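Local coordinates for SusD homolog (Bacteroides thetaiotaomicron, PDB 4MRU), which probably binds glycans, mucin O-glycans among them, as a SusD-like outer-membrane lipoprotein that takes part in their capture, at residues G51-G56 and M294-N299; D154-M159 and V500-K505; A207-Y212 and S430-R435; C266-N269 and P274-D277. All coordinates share one frame; numbering follows the deposited sequence. Where two conformers were deposited one is given.

Interaction 1 (G51-G56 and M294-N299); sequences GGSYAG and MRIGIN. With EDO (1,2-ethanediol), chain K.
Ile-296 lies against Ser-53 and Gly-56, and the contact between 51-56 and 294-299 is apolar packing with no hydrogen bond across it. The two branches of the isoleucine touch different parts of the chain where helix 40-54 ends. Its CG2 methyl, set anti to the backbone N by chi1 of -64°, comes to 3.7 Å from Ser-53 O and also rests beside Ser-53 CB. The longer branch carries CD1 to 3.6 Å from Gly-56 CA. A branched aliphatic residue suits this place because it fills two neighbouring spots from one CB.

The helix end keeps its own backbone bonds, Ala-55 N to Gly-51 O and a weak one from Gly-56 N to Ser-53 O. Gly-56 takes a positive phi of 72°, which glycine adopts readily, and closes a Schellman motif; Ile-296 CD1 rests on its CA. An alanine in place of Ile-296 lacks CG2 and CD1, and a gap would probably open between the helix end and the 294-299 loop.

The polar side chains find their partners away from the interface. Ser-53 OG bonds to Met-49 O, one turn back in its own helix, so its hydroxyl is satisfied although the residue is buried. Arg-295 NH1 donates to O2 of a 1,2-ethanediol, probably from the crystallisation liquor, over 3.0 Å and in the plane of its guanidinium; the same nitrogen bonds to Tyr-388 O, and NH2 to Pro-444 O.

The chemistry implies that the helix end and the loop meet here through van der Waals packing, while hydrogen bonds within the helix and from Arg-295 to other loops hold each side in place.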
loop_
_atom_site.group_PDB
_atom_site.type_symbol
_atom_site.label_atom_id
_atom_site.label_comp_id
_atom_site.label_asym_id
_atom_site.label_seq_id
_atom_site.Cartn_x
_atom_site.Cartn_y
_atom_site.Cartn_z
ATOM N N GLY A 51 -4.448 4.224 -5.174
ATOM C CA GLY A 51 -3.234 4.220 -4.389
ATOM C C GLY A 51 -2.290 5.327 -4.837
ATOM O O GLY A 51 -1.702 6.032 -4.027
ATOM N N GLY A 52 -2.150 5.474 -6.149
ATOM C CA GLY A 52 -1.226 6.446 -6.708
ATOM C C GLY A 52 -1.523 7.869 -6.303
ATOM O O GLY A 52 -0.620 8.603 -5.860
ATOM N N SER A 53 -2.769 8.282 -6.442
ATOM C CA SER A 53 -3.137 9.639 -6.095
ATOM C C SER A 53 -3.087 9.878 -4.576
ATOM O O SER A 53 -2.645 10.928 -4.117
ATOM C CB SER A 53 -4.557 10.002 -6.617
ATOM O OG SER A 53 -4.613 9.900 -8.022
ATOM N N TYR A 54 -3.553 8.928 -3.791
ATOM C CA TYR A 54 -3.710 9.205 -2.372
ATOM C C TYR A 54 -2.396 9.001 -1.585
ATOM O O TYR A 54 -2.315 9.388 -0.437
ATOM C CB TYR A 54 -4.846 8.361 -1.830
ATOM C CG TYR A 54 -6.183 8.588 -2.563
ATOM C CD1 TYR A 54 -6.456 9.805 -3.198
ATOM C CD2 TYR A 54 -7.182 7.633 -2.553
ATOM C CE1 TYR A 54 -7.662 10.026 -3.847
ATOM C CE2 TYR A 54 -8.405 7.851 -3.184
ATOM C CZ TYR A 54 -8.642 9.047 -3.830
ATOM O OH TYR A 54 -9.817 9.286 -4.470
ATOM N N ALA A 55 -1.397 8.360 -2.196
ATOM C CA ALA A 55 -0.091 8.211 -1.580
ATOM C C ALA A 55 0.865 9.322 -2.042
ATOM O O ALA A 55 2.030 9.347 -1.646
ATOM C CB ALA A 55 0.496 6.839 -1.912
ATOM N N GLY A 56 0.416 10.205 -2.919
ATOM C CA GLY A 56 1.336 11.224 -3.456
ATOM C C GLY A 56 2.358 10.679 -4.417
ATOM O O GLY A 56 3.430 11.287 -4.628
HETATM N N MSE A 294 4.163 15.978 -11.110
HETATM C CA MSE A 294 2.922 16.660 -11.430
HETATM C C MSE A 294 2.103 16.852 -10.164
HETATM O O MSE A 294 1.985 15.951 -9.339
HETATM C CB MSE A 294 2.162 15.797 -12.452
HETATM C CG MSE A 294 0.851 16.389 -12.967
HETATM SE SE MSE A 294 -0.425 14.940 -13.481
HETATM C CE MSE A 294 0.797 13.828 -14.509
ATOM N N ARG A 295 1.510 18.018 -10.016
ATOM C CA ARG A 295 0.629 18.273 -8.878
ATOM C C ARG A 295 -0.546 17.316 -8.928
ATOM O O ARG A 295 -1.191 17.188 -9.943
ATOM C CB ARG A 295 0.136 19.710 -8.858
ATOM C CG ARG A 295 -0.634 20.123 -7.596
ATOM C CD ARG A 295 0.285 20.327 -6.387
ATOM N NE ARG A 295 -0.514 20.707 -5.271
ATOM C CZ ARG A 295 -0.831 21.955 -4.973
ATOM N NH1 ARG A 295 -0.354 23.001 -5.695
ATOM N NH2 ARG A 295 -1.630 22.174 -3.947
ATOM N N ILE A 296 -0.832 16.658 -7.819
ATOM C CA ILE A 296 -1.983 15.742 -7.752
ATOM C C ILE A 296 -3.251 16.475 -7.317
ATOM O O ILE A 296 -3.227 17.198 -6.342
ATOM C CB ILE A 296 -1.703 14.570 -6.793
ATOM C CG1 ILE A 296 -0.554 13.750 -7.355
ATOM C CG2 ILE A 296 -2.951 13.705 -6.586
ATOM C CD1 ILE A 296 0.027 12.772 -6.381
ATOM N N GLY A 297 -4.330 16.254 -8.057
ATOM C CA GLY A 297 -5.615 16.916 -7.799
ATOM C C GLY A 297 -5.836 18.259 -8.486
ATOM O O GLY A 297 -6.085 19.278 -7.832
ATOM N N ILE A 298 -5.784 18.230 -9.810
ATOM C CA ILE A 298 -5.858 19.378 -10.634
ATOM C C ILE A 298 -6.714 19.070 -11.866
ATOM O O ILE A 298 -6.965 17.920 -12.129
ATOM C CB ILE A 298 -4.467 19.769 -11.143
ATOM C CG1 ILE A 298 -3.854 18.632 -11.957
ATOM C CG2 ILE A 298 -3.556 20.176 -9.969
ATOM C CD1 ILE A 298 -2.614 19.008 -12.741
ATOM N N ASN A 299 -7.112 20.118 -12.596
ATOM C CA ASN A 299 -7.678 20.016 -13.936
ATOM C C ASN A 299 -6.794 20.866 -14.835
ATOM O O ASN A 299 -7.009 22.055 -14.972
ATOM C CB ASN A 299 -9.139 20.487 -13.985
ATOM C CG ASN A 299 -10.124 19.606 -13.185
ATOM O OD1 ASN A 299 -11.193 20.074 -12.814
ATOM N ND2 ASN A 299 -9.813 18.372 -12.999
HETATM C C1 EDO K . -3.365 26.372 -6.288
HETATM O O1 EDO K . -3.497 26.520 -4.837
HETATM C C2 EDO K . -1.928 26.325 -6.862
HETATM O O2 EDO K . -0.883 25.974 -5.906
#

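Interaction 2 (D154-M159 and V500-K505); sequences DVYMRM and VWWDRK
The rings of Tyr-156 and Trp-502 meet obliquely, their planes 77° apart and the centre of the phenol ring 5.7 Å from that of the five-membered indole ring. The nearest ring carbons are Tyr-156 CE1 and Trp-502 CD1, 4.0 Å apart. Tyr-156 OH and Trp-502 NE1 do not bond to each other; both instead bond to Asp-123 OD1, so one carboxylate oxygen serves two buried polar groups and probably helps to set how the rings are turned. A phenylalanine in place of Tyr-156 has no hydroxyl, and would probably leave Asp-123 OD1 without one of its mates and the ring freer to turn.

Trp-502 has its CG between the backbone N and the carbonyl carbon (chi1 50°), a crowded position that swings the indole back over its own segment, where Val-500 CG2 sits 3.7 Å above the ring, over its centre. That fold-back goes with a type I beta turn running from Val-500 to Asp-503. The turn lies near the C-terminus of this SusD-like chain, and its two tryptophans pack on helix 152-173.

At the next residue of the helix, Met-157 crosses Trp-501 at about a right angle. Its CE lies 3.7 Å from Trp-501 CH2, though this selenomethionine has two conformers and that approach is doubtful. Within the 500-505 segment, Arg-504 NH1 donates to Trp-501 O over 2.9 Å, in the carbonyl plane and on a lone pair.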
loop_
_atom_site.group_PDB
_atom_site.type_symbol
_atom_site.label_atom_id
_atom_site.label_comp_id
_atom_site.label_asym_id
_atom_site.label_seq_id
_atom_site.Cartn_x
_atom_site.Cartn_y
_atom_site.Cartn_z
ATOM N N ASP A 154 -13.900 -6.883 13.049
ATOM C CA ASP A 154 -14.129 -8.329 12.902
ATOM C C ASP A 154 -13.366 -8.904 11.725
ATOM O O ASP A 154 -12.907 -10.068 11.783
ATOM C CB ASP A 154 -15.618 -8.650 12.770
ATOM C CG ASP A 154 -16.369 -8.509 14.109
ATOM O OD1 ASP A 154 -15.756 -8.468 15.189
ATOM O OD2 ASP A 154 -17.584 -8.474 14.059
ATOM N N VAL A 155 -13.184 -8.121 10.671
ATOM C CA VAL A 155 -12.321 -8.609 9.605
ATOM C C VAL A 155 -10.884 -8.832 10.105
ATOM O O VAL A 155 -10.313 -9.895 9.852
ATOM C CB VAL A 155 -12.309 -7.687 8.395
ATOM C CG1 VAL A 155 -11.350 -8.215 7.355
ATOM C CG2 VAL A 155 -13.700 -7.621 7.782
ATOM N N TYR A 156 -10.286 -7.826 10.759
ATOM C CA TYR A 156 -8.907 -7.946 11.253
ATOM C C TYR A 156 -8.780 -9.104 12.240
ATOM O O TYR A 156 -7.863 -9.915 12.140
ATOM C CB TYR A 156 -8.452 -6.631 11.880
ATOM C CG TYR A 156 -7.670 -5.761 10.946
ATOM C CD1 TYR A 156 -8.297 -4.954 9.990
ATOM C CD2 TYR A 156 -6.275 -5.747 10.981
ATOM C CE1 TYR A 156 -7.530 -4.163 9.133
ATOM C CE2 TYR A 156 -5.528 -4.987 10.099
ATOM C CZ TYR A 156 -6.160 -4.203 9.172
ATOM O OH TYR A 156 -5.391 -3.408 8.322
HETATM N N MSE A 157 -9.727 -9.260 13.150
HETATM C CA MSE A 157 -9.568 -10.318 14.169
HETATM C C MSE A 157 -9.665 -11.693 13.511
HETATM O O MSE A 157 -8.937 -12.631 13.887
HETATM C CB MSE A 157 -10.586 -10.134 15.278
HETATM C CG MSE A 157 -10.296 -8.876 16.130
HETATM SE SE MSE A 157 -8.431 -8.179 16.173
HETATM C CE MSE A 157 -9.097 -6.389 15.715
ATOM N N ARG A 158 -10.528 -11.838 12.512
ATOM C CA ARG A 158 -10.663 -13.087 11.807
ATOM C C ARG A 158 -9.415 -13.367 10.974
ATOM O O ARG A 158 -8.906 -14.476 10.977
ATOM C CB ARG A 158 -11.955 -13.098 10.950
ATOM C CG ARG A 158 -12.170 -14.396 10.154
ATOM C CD ARG A 158 -12.319 -15.635 11.035
ATOM N NE ARG A 158 -13.681 -15.773 11.507
ATOM C CZ ARG A 158 -14.628 -16.466 10.877
ATOM N NH1 ARG A 158 -14.367 -17.118 9.748
ATOM N NH2 ARG A 158 -15.852 -16.510 11.379
HETATM N N MSE A 159 -8.872 -12.352 10.300
HETATM C CA MSE A 159 -7.604 -12.506 9.595
HETATM C C MSE A 159 -6.489 -12.950 10.526
HETATM O O MSE A 159 -5.701 -13.837 10.183
HETATM C CB MSE A 159 -7.227 -11.172 8.881
HETATM C CG MSE A 159 -8.185 -10.912 7.721
HETATM SE SE MSE A 159 -7.677 -9.168 6.929
HETATM C CE MSE A 159 -8.642 -9.445 5.285
ATOM N N VAL A 500 -12.280 4.992 8.581
ATOM C CA VAL A 500 -12.374 3.566 8.902
ATOM C C VAL A 500 -11.985 3.356 10.369
ATOM O O VAL A 500 -11.328 4.211 10.972
ATOM C CB VAL A 500 -11.523 2.663 7.950
ATOM C CG1 VAL A 500 -11.874 2.953 6.469
ATOM C CG2 VAL A 500 -10.058 2.844 8.182
ATOM N N TRP A 501 -12.310 2.167 10.890
ATOM C CA TRP A 501 -12.178 1.907 12.331
ATOM C C TRP A 501 -10.767 2.132 12.886
ATOM O O TRP A 501 -10.635 2.686 13.959
ATOM C CB TRP A 501 -12.666 0.479 12.655
ATOM C CG TRP A 501 -12.326 0.013 14.041
ATOM C CD1 TRP A 501 -12.892 0.413 15.207
ATOM C CD2 TRP A 501 -11.348 -0.966 14.378
ATOM N NE1 TRP A 501 -12.311 -0.250 16.268
ATOM C CE2 TRP A 501 -11.336 -1.079 15.774
ATOM C CE3 TRP A 501 -10.464 -1.750 13.632
ATOM C CZ2 TRP A 501 -10.502 -1.975 16.436
ATOM C CZ3 TRP A 501 -9.601 -2.621 14.307
ATOM C CH2 TRP A 501 -9.654 -2.729 15.687
ATOM N N TRP A 502 -9.712 1.728 12.198
ATOM C CA TRP A 502 -8.376 1.910 12.775
ATOM C C TRP A 502 -7.846 3.363 12.688
ATOM O O TRP A 502 -6.815 3.637 13.267
ATOM C CB TRP A 502 -7.333 0.949 12.178
ATOM C CG TRP A 502 -7.222 0.836 10.654
ATOM C CD1 TRP A 502 -7.551 -0.236 9.921
ATOM C CD2 TRP A 502 -6.675 1.788 9.732
ATOM N NE1 TRP A 502 -7.291 -0.026 8.609
ATOM C CE2 TRP A 502 -6.776 1.234 8.462
ATOM C CE3 TRP A 502 -6.169 3.069 9.860
ATOM C CZ2 TRP A 502 -6.353 1.885 7.326
ATOM C CZ3 TRP A 502 -5.746 3.737 8.713
ATOM C CH2 TRP A 502 -5.868 3.151 7.467
ATOM N N ASP A 503 -8.514 4.239 11.931
ATOM C CA ASP A 503 -8.036 5.604 11.683
ATOM C C ASP A 503 -8.531 6.488 12.797
ATOM O O ASP A 503 -9.600 7.158 12.697
ATOM C CB ASP A 503 -8.499 6.082 10.298
ATOM C CG ASP A 503 -8.030 7.480 9.953
ATOM O OD1 ASP A 503 -7.291 8.074 10.779
ATOM O OD2 ASP A 503 -8.425 7.972 8.856
ATOM N N ARG A 504 -7.808 6.435 13.910
ATOM C CA ARG A 504 -8.273 7.068 15.159
ATOM C C ARG A 504 -7.253 8.010 15.764
ATOM O O ARG A 504 -7.499 8.583 16.794
ATOM C CB ARG A 504 -8.607 5.997 16.199
ATOM C CG ARG A 504 -9.525 4.893 15.711
ATOM C CD ARG A 504 -10.075 4.045 16.873
ATOM N NE ARG A 504 -11.318 4.624 17.399
ATOM C CZ ARG A 504 -12.530 4.443 16.866
ATOM N NH1 ARG A 504 -12.708 3.713 15.768
ATOM N NH2 ARG A 504 -13.564 5.025 17.404
ATOM N N LYS A 505 -6.089 8.178 15.153
ATOM C CA LYS A 505 -5.105 9.110 15.718
ATOM C C LYS A 505 -5.711 10.534 15.906
ATOM O O LYS A 505 -6.299 11.071 14.979
ATOM C CB LYS A 505 -3.879 9.166 14.826
ATOM C CG LYS A 505 -2.760 10.010 15.404
ATOM C CD LYS A 505 -1.553 10.084 14.492
ATOM C CE LYS A 505 -0.490 10.919 15.173
ATOM N NZ LYS A 505 0.745 11.013 14.385
#

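Interaction 3 (A207-Y212 and S430-R435); sequences AMRLCY and SWSEHR
Arg-209 bends twice, at chi2 (86°) and chi3 (80°), and this curl lays its guanidinium beside Glu-433 and flat against Ser-432. Glu-433 bends at its own chi2 to offer OE2. The two charged groups form a salt bridge, Arg-209 NH1 standing 2.8 Å from Glu-433 OE2. The carboxylate oxygen lies near the guanidinium plane, but the donor meets it from above the carboxylate, whose plane is turned 51° from that of the arginine. Ser-432 CB sits 3.8 Å from Arg-209 CZ, over the centre of one guanidinium face; a residue this small lets the flat group settle on the helix.

The bridge ties helix 192-209 to helix 427-437, inside the helical body of a protein whose family belongs to the TPR clan. It is one link in a wider charge network round two buried residues: Arg-209 NH2 also pairs with Glu-429 and Asp-123, and Glu-433 OE1 with Arg-436 and Lys-419. Such alternation probably keeps both groups ionised despite their burial.

On the same helix, the guanidinium of Arg-435 lies over the Trp-431 ring, with Trp-431 CE2 3.4 Å from the guanidinium plane, and NH2 makes a weak bond to Ser-432 OG.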
loop_
_atom_site.group_PDB
_atom_site.type_symbol
_atom_site.label_atom_id
_atom_site.label_comp_id
_atom_site.label_asym_id
_atom_site.label_seq_id
_atom_site.Cartn_x
_atom_site.Cartn_y
_atom_site.Cartn_z
ATOM N N ALA A 207 -0.704 -5.655 12.756
ATOM C CA ALA A 207 -0.642 -5.227 14.160
ATOM C C ALA A 207 -0.370 -3.733 14.276
ATOM O O ALA A 207 -1.031 -3.031 15.045
ATOM C CB ALA A 207 0.400 -6.038 14.924
HETATM N N MSE A 208 0.615 -3.211 13.538
HETATM C CA MSE A 208 0.980 -1.795 13.677
HETATM C C MSE A 208 -0.179 -0.905 13.249
HETATM O O MSE A 208 -0.421 0.138 13.847
HETATM C CB MSE A 208 2.242 -1.487 12.844
HETATM C CG MSE A 208 2.899 -0.183 13.270
HETATM SE SE MSE A 208 3.645 -0.302 15.111
HETATM C CE MSE A 208 4.791 -1.856 14.846
ATOM N N ARG A 209 -0.968 -1.386 12.304
ATOM C CA ARG A 209 -2.122 -0.677 11.770
ATOM C C ARG A 209 -3.112 -0.358 12.863
ATOM O O ARG A 209 -3.762 0.675 12.784
ATOM C CB ARG A 209 -2.824 -1.482 10.658
ATOM C CG ARG A 209 -3.816 -0.642 9.867
ATOM C CD ARG A 209 -3.181 0.139 8.699
ATOM N NE ARG A 209 -2.995 -0.765 7.569
ATOM C CZ ARG A 209 -1.898 -0.965 6.859
ATOM N NH1 ARG A 209 -0.774 -0.280 7.063
ATOM N NH2 ARG A 209 -1.964 -1.861 5.878
ATOM N N LEU A 210 -3.193 -1.218 13.890
ATOM C CA LEU A 210 -4.199 -1.071 14.929
ATOM C C LEU A 210 -3.696 -0.398 16.217
ATOM O O LEU A 210 -4.385 -0.435 17.266
ATOM C CB LEU A 210 -4.780 -2.442 15.295
ATOM C CG LEU A 210 -5.212 -3.348 14.135
ATOM C CD1 LEU A 210 -5.910 -4.582 14.686
ATOM C CD2 LEU A 210 -6.089 -2.607 13.155
ATOM N N CYS A 211 -2.568 0.296 16.131
ATOM C CA CYS A 211 -1.939 0.820 17.355
ATOM C C CYS A 211 -2.733 1.997 17.975
ATOM O O CYS A 211 -2.519 2.342 19.137
ATOM C CB CYS A 211 -0.479 1.164 17.086
ATOM S SG CYS A 211 -0.334 2.692 16.134
ATOM N N TYR A 212 -3.680 2.580 17.252
ATOM C CA TYR A 212 -4.504 3.648 17.806
ATOM C C TYR A 212 -5.907 3.175 18.218
ATOM O O TYR A 212 -6.749 4.014 18.572
ATOM C CB TYR A 212 -4.600 4.833 16.808
ATOM C CG TYR A 212 -3.268 5.494 16.561
ATOM C CD1 TYR A 212 -2.654 6.242 17.555
ATOM C CD2 TYR A 212 -2.631 5.431 15.302
ATOM C CE1 TYR A 212 -1.433 6.865 17.330
ATOM C CE2 TYR A 212 -1.422 6.046 15.085
ATOM C CZ TYR A 212 -0.839 6.789 16.107
ATOM O OH TYR A 212 0.372 7.396 15.888
ATOM N N SER A 430 0.953 2.787 1.410
ATOM C CA SER A 430 1.382 4.127 1.780
ATOM C C SER A 430 0.194 5.027 2.112
ATOM O O SER A 430 0.237 5.851 3.021
ATOM C CB SER A 430 2.222 4.727 0.665
ATOM O OG SER A 430 3.508 4.154 0.655
ATOM N N TRP A 431 -0.906 4.836 1.403
ATOM C CA TRP A 431 -2.119 5.590 1.723
ATOM C C TRP A 431 -2.625 5.219 3.121
ATOM O O TRP A 431 -3.001 6.115 3.897
ATOM C CB TRP A 431 -3.174 5.362 0.653
ATOM C CG TRP A 431 -4.488 6.037 0.910
ATOM C CD1 TRP A 431 -4.689 7.223 1.521
ATOM C CD2 TRP A 431 -5.782 5.560 0.519
ATOM N NE1 TRP A 431 -6.032 7.529 1.564
ATOM C CE2 TRP A 431 -6.730 6.534 0.947
ATOM C CE3 TRP A 431 -6.235 4.414 -0.145
ATOM C CZ2 TRP A 431 -8.100 6.401 0.729
ATOM C CZ3 TRP A 431 -7.605 4.268 -0.355
ATOM C CH2 TRP A 431 -8.522 5.270 0.071
ATOM N N SER A 432 -2.641 3.924 3.432
ATOM C CA SER A 432 -3.132 3.483 4.727
ATOM C C SER A 432 -2.249 4.038 5.793
ATOM O O SER A 432 -2.726 4.505 6.806
ATOM C CB SER A 432 -3.213 1.954 4.784
ATOM O OG SER A 432 -4.172 1.511 3.872
ATOM N N GLU A 433 -0.936 3.997 5.576
ATOM C CA GLU A 433 -0.037 4.502 6.598
ATOM C C GLU A 433 -0.119 6.024 6.779
ATOM O O GLU A 433 0.122 6.545 7.875
ATOM C CB GLU A 433 1.392 4.048 6.271
ATOM C CG GLU A 433 1.544 2.541 6.514
ATOM C CD GLU A 433 1.341 2.216 7.983
ATOM O OE1 GLU A 433 2.351 2.326 8.701
ATOM O OE2 GLU A 433 0.174 1.951 8.421
ATOM N N HIS A 434 -0.406 6.720 5.698
ATOM C CA HIS A 434 -0.617 8.160 5.717
ATOM C C HIS A 434 -1.891 8.500 6.480
ATOM O O HIS A 434 -1.900 9.367 7.339
ATOM C CB HIS A 434 -0.642 8.776 4.287
ATOM C CG HIS A 434 -1.070 10.213 4.276
ATOM N ND1 HIS A 434 -0.209 11.252 4.558
ATOM C CD2 HIS A 434 -2.294 10.773 4.145
ATOM C CE1 HIS A 434 -0.880 12.388 4.587
ATOM N NE2 HIS A 434 -2.140 12.133 4.302
ATOM N N ARG A 435 -2.956 7.771 6.216
ATOM C CA ARG A 435 -4.167 7.921 7.031
ATOM C C ARG A 435 -3.944 7.642 8.542
ATOM O O ARG A 435 -4.451 8.361 9.415
ATOM C CB ARG A 435 -5.269 7.029 6.476
ATOM C CG ARG A 435 -5.789 7.523 5.134
ATOM C CD ARG A 435 -6.901 6.608 4.609
ATOM N NE ARG A 435 -6.358 5.359 4.113
ATOM C CZ ARG A 435 -7.060 4.238 3.915
ATOM N NH1 ARG A 435 -8.341 4.197 4.200
ATOM N NH2 ARG A 435 -6.441 3.145 3.469
#

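Interaction 4 (C266-N269 and P274-D277); sequences CYMN and PRRD. With EDO (1,2-ethanediol), chain I.
Met-268 and Arg-276 bring their CA atoms to 7.0 Å of each other where helix 262-270 gives way, through a short connection, to helix 276-279. This is a tight helix-to-helix connection in the helical SusD-like chain, and its side chains bridge the bend.

Arg-276 makes the polar bridge. Its NH1 donates to Asn-269 OD1 over 2.8 Å in a nearly straight bond (161°). The oxygen lies close to the guanidinium plane, whereas the donor stands above the plane of the amide carbonyl, and the two flat groups are turned 77° apart. Met-268 O lies over one guanidinium face, 3.6 Å from Arg-276 NE, while that NE bonds to Asp-273 O in the connection. A long arginine suits the site because its aliphatic part can pack, CG against Met-268 CB, before its charged end reaches the amide.

Met-268, a selenomethionine, runs extended until a bend at chi3 (88°) brings its CE to 3.6 Å from Arg-275 CB. This unbranched, flexible side chain can reach across to the residues leading into the next helix, and Ile-421 of helix 408-423 touches it as well. Arg-275 sends its charge elsewhere, to a salt bridge with Asp-273.

Asn-269 uses both ends of its amide: OD1 accepts from the arginine while ND2 bonds to Tyr-291 O and to O1 of a 1,2-ethanediol, probably from the crystallisation liquor. A water completes the bridge on the backbone side, donating to Asn-269 O at 3.0 Å and accepting only a weak bond from Arg-276 NH1.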
loop_
_atom_site.group_PDB
_atom_site.type_symbol
_atom_site.label_atom_id
_atom_site.label_comp_id
_atom_site.label_asym_id
_atom_site.label_seq_id
_atom_site.Cartn_x
_atom_site.Cartn_y
_atom_site.Cartn_z
ATOM N N CYS A 266 9.259 16.172 -4.447
ATOM C CA CYS A 266 9.663 17.199 -3.499
ATOM C C CYS A 266 10.558 16.650 -2.402
ATOM O O CYS A 266 11.598 17.234 -2.077
ATOM C CB CYS A 266 8.447 17.845 -2.815
ATOM S SG CYS A 266 7.562 18.979 -3.883
ATOM N N TYR A 267 10.154 15.525 -1.813
ATOM C CA TYR A 267 10.962 14.919 -0.800
ATOM C C TYR A 267 12.304 14.408 -1.382
ATOM O O TYR A 267 13.340 14.721 -0.850
ATOM C CB TYR A 267 10.255 13.746 -0.140
ATOM C CG TYR A 267 9.196 14.119 0.857
ATOM C CD1 TYR A 267 7.911 14.498 0.454
ATOM C CD2 TYR A 267 9.474 14.089 2.237
ATOM C CE1 TYR A 267 6.937 14.800 1.371
ATOM C CE2 TYR A 267 8.503 14.425 3.152
ATOM C CZ TYR A 267 7.255 14.783 2.736
ATOM O OH TYR A 267 6.325 15.071 3.697
HETATM N N MSE A 268 12.257 13.629 -2.463
HETATM C CA MSE A 268 13.467 12.922 -2.950
HETATM C C MSE A 268 14.425 13.888 -3.643
HETATM O O MSE A 268 15.649 13.683 -3.551
HETATM C CB MSE A 268 13.102 11.753 -3.851
HETATM C CG MSE A 268 12.572 10.589 -3.035
HETATM SE SE MSE A 268 12.015 9.095 -4.174
HETATM C CE MSE A 268 13.797 8.151 -4.290
ATOM N N ASN A 269 13.945 14.926 -4.313
ATOM C CA ASN A 269 14.854 15.998 -4.790
ATOM C C ASN A 269 15.441 16.817 -3.629
ATOM O O ASN A 269 16.609 17.166 -3.649
ATOM C CB ASN A 269 14.194 16.955 -5.775
ATOM C CG ASN A 269 14.082 16.385 -7.174
ATOM O OD1 ASN A 269 14.606 15.303 -7.506
ATOM N ND2 ASN A 269 13.420 17.119 -8.010
ATOM N N PRO A 274 19.860 9.284 -3.692
ATOM C CA PRO A 274 20.445 8.479 -4.758
ATOM C C PRO A 274 19.505 7.423 -5.396
ATOM O O PRO A 274 19.830 6.909 -6.451
ATOM C CB PRO A 274 21.628 7.764 -4.056
ATOM C CG PRO A 274 21.946 8.625 -2.875
ATOM C CD PRO A 274 20.606 9.168 -2.420
ATOM N N ARG A 275 18.346 7.125 -4.819
ATOM C CA ARG A 275 17.428 6.154 -5.431
ATOM C C ARG A 275 16.635 6.689 -6.623
ATOM O O ARG A 275 15.900 5.927 -7.281
ATOM C CB ARG A 275 16.430 5.637 -4.370
ATOM C CG ARG A 275 17.090 4.750 -3.349
ATOM C CD ARG A 275 16.164 4.480 -2.157
ATOM N NE ARG A 275 16.046 5.656 -1.307
ATOM C CZ ARG A 275 15.498 5.657 -0.091
ATOM N NH1 ARG A 275 15.007 4.550 0.431
ATOM N NH2 ARG A 275 15.454 6.775 0.612
ATOM N N ARG A 276 16.692 8.005 -6.844
ATOM C CA ARG A 276 15.870 8.626 -7.880
ATOM C C ARG A 276 16.109 7.988 -9.240
ATOM O O ARG A 276 15.159 7.758 -9.955
ATOM C CB ARG A 276 16.123 10.136 -7.942
ATOM C CG ARG A 276 15.425 10.885 -6.821
ATOM C CD ARG A 276 15.830 12.355 -6.788
ATOM N NE ARG A 276 17.257 12.490 -6.590
ATOM C CZ ARG A 276 17.957 13.596 -6.848
ATOM N NH1 ARG A 276 17.361 14.700 -7.295
ATOM N NH2 ARG A 276 19.269 13.598 -6.633
ATOM N N ASP A 277 17.352 7.666 -9.575
ATOM C CA ASP A 277 17.619 7.145 -10.923
ATOM C C ASP A 277 17.200 5.686 -11.054
ATOM O O ASP A 277 17.196 5.161 -12.149
ATOM C CB ASP A 277 19.074 7.360 -11.380
ATOM C CG ASP A 277 20.056 6.383 -10.779
ATOM O OD1 ASP A 277 19.832 5.912 -9.650
ATOM O OD2 ASP A 277 21.044 6.058 -11.476
HETATM C C1 EDO I . 11.324 19.657 -6.179
HETATM O O1 EDO I . 12.483 19.817 -7.018
HETATM C C2 EDO I . 10.031 19.877 -6.963
HETATM O O2 EDO I . 9.913 21.189 -7.595
HETATM O O HOH W 1 18.426 17.624 -6.022
#

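How the interactions relate
Interaction 3 touches both interaction 2 and interaction 1. Its centre lies 10 Å from that of interaction 2, and the two meet directly: Tyr-156 OH is 3.5 Å from Arg-209 CG, and Trp-502 CH2 is as close to Ser-432 O. Asp-123 is shared between them, because the oxygen that takes no part in interaction 2 pairs with Arg-209. Interaction 1 packs on helix 427-437 through Tyr-54 CB, 3.5 Å from Trp-431 CD1. Interaction 4 stands apart, its nearest atoms about 7 Å from interaction 1, and lies across the chain's centre from interaction 2. All four are away from Asn-373, a magnesium ligand in a structure of this protein.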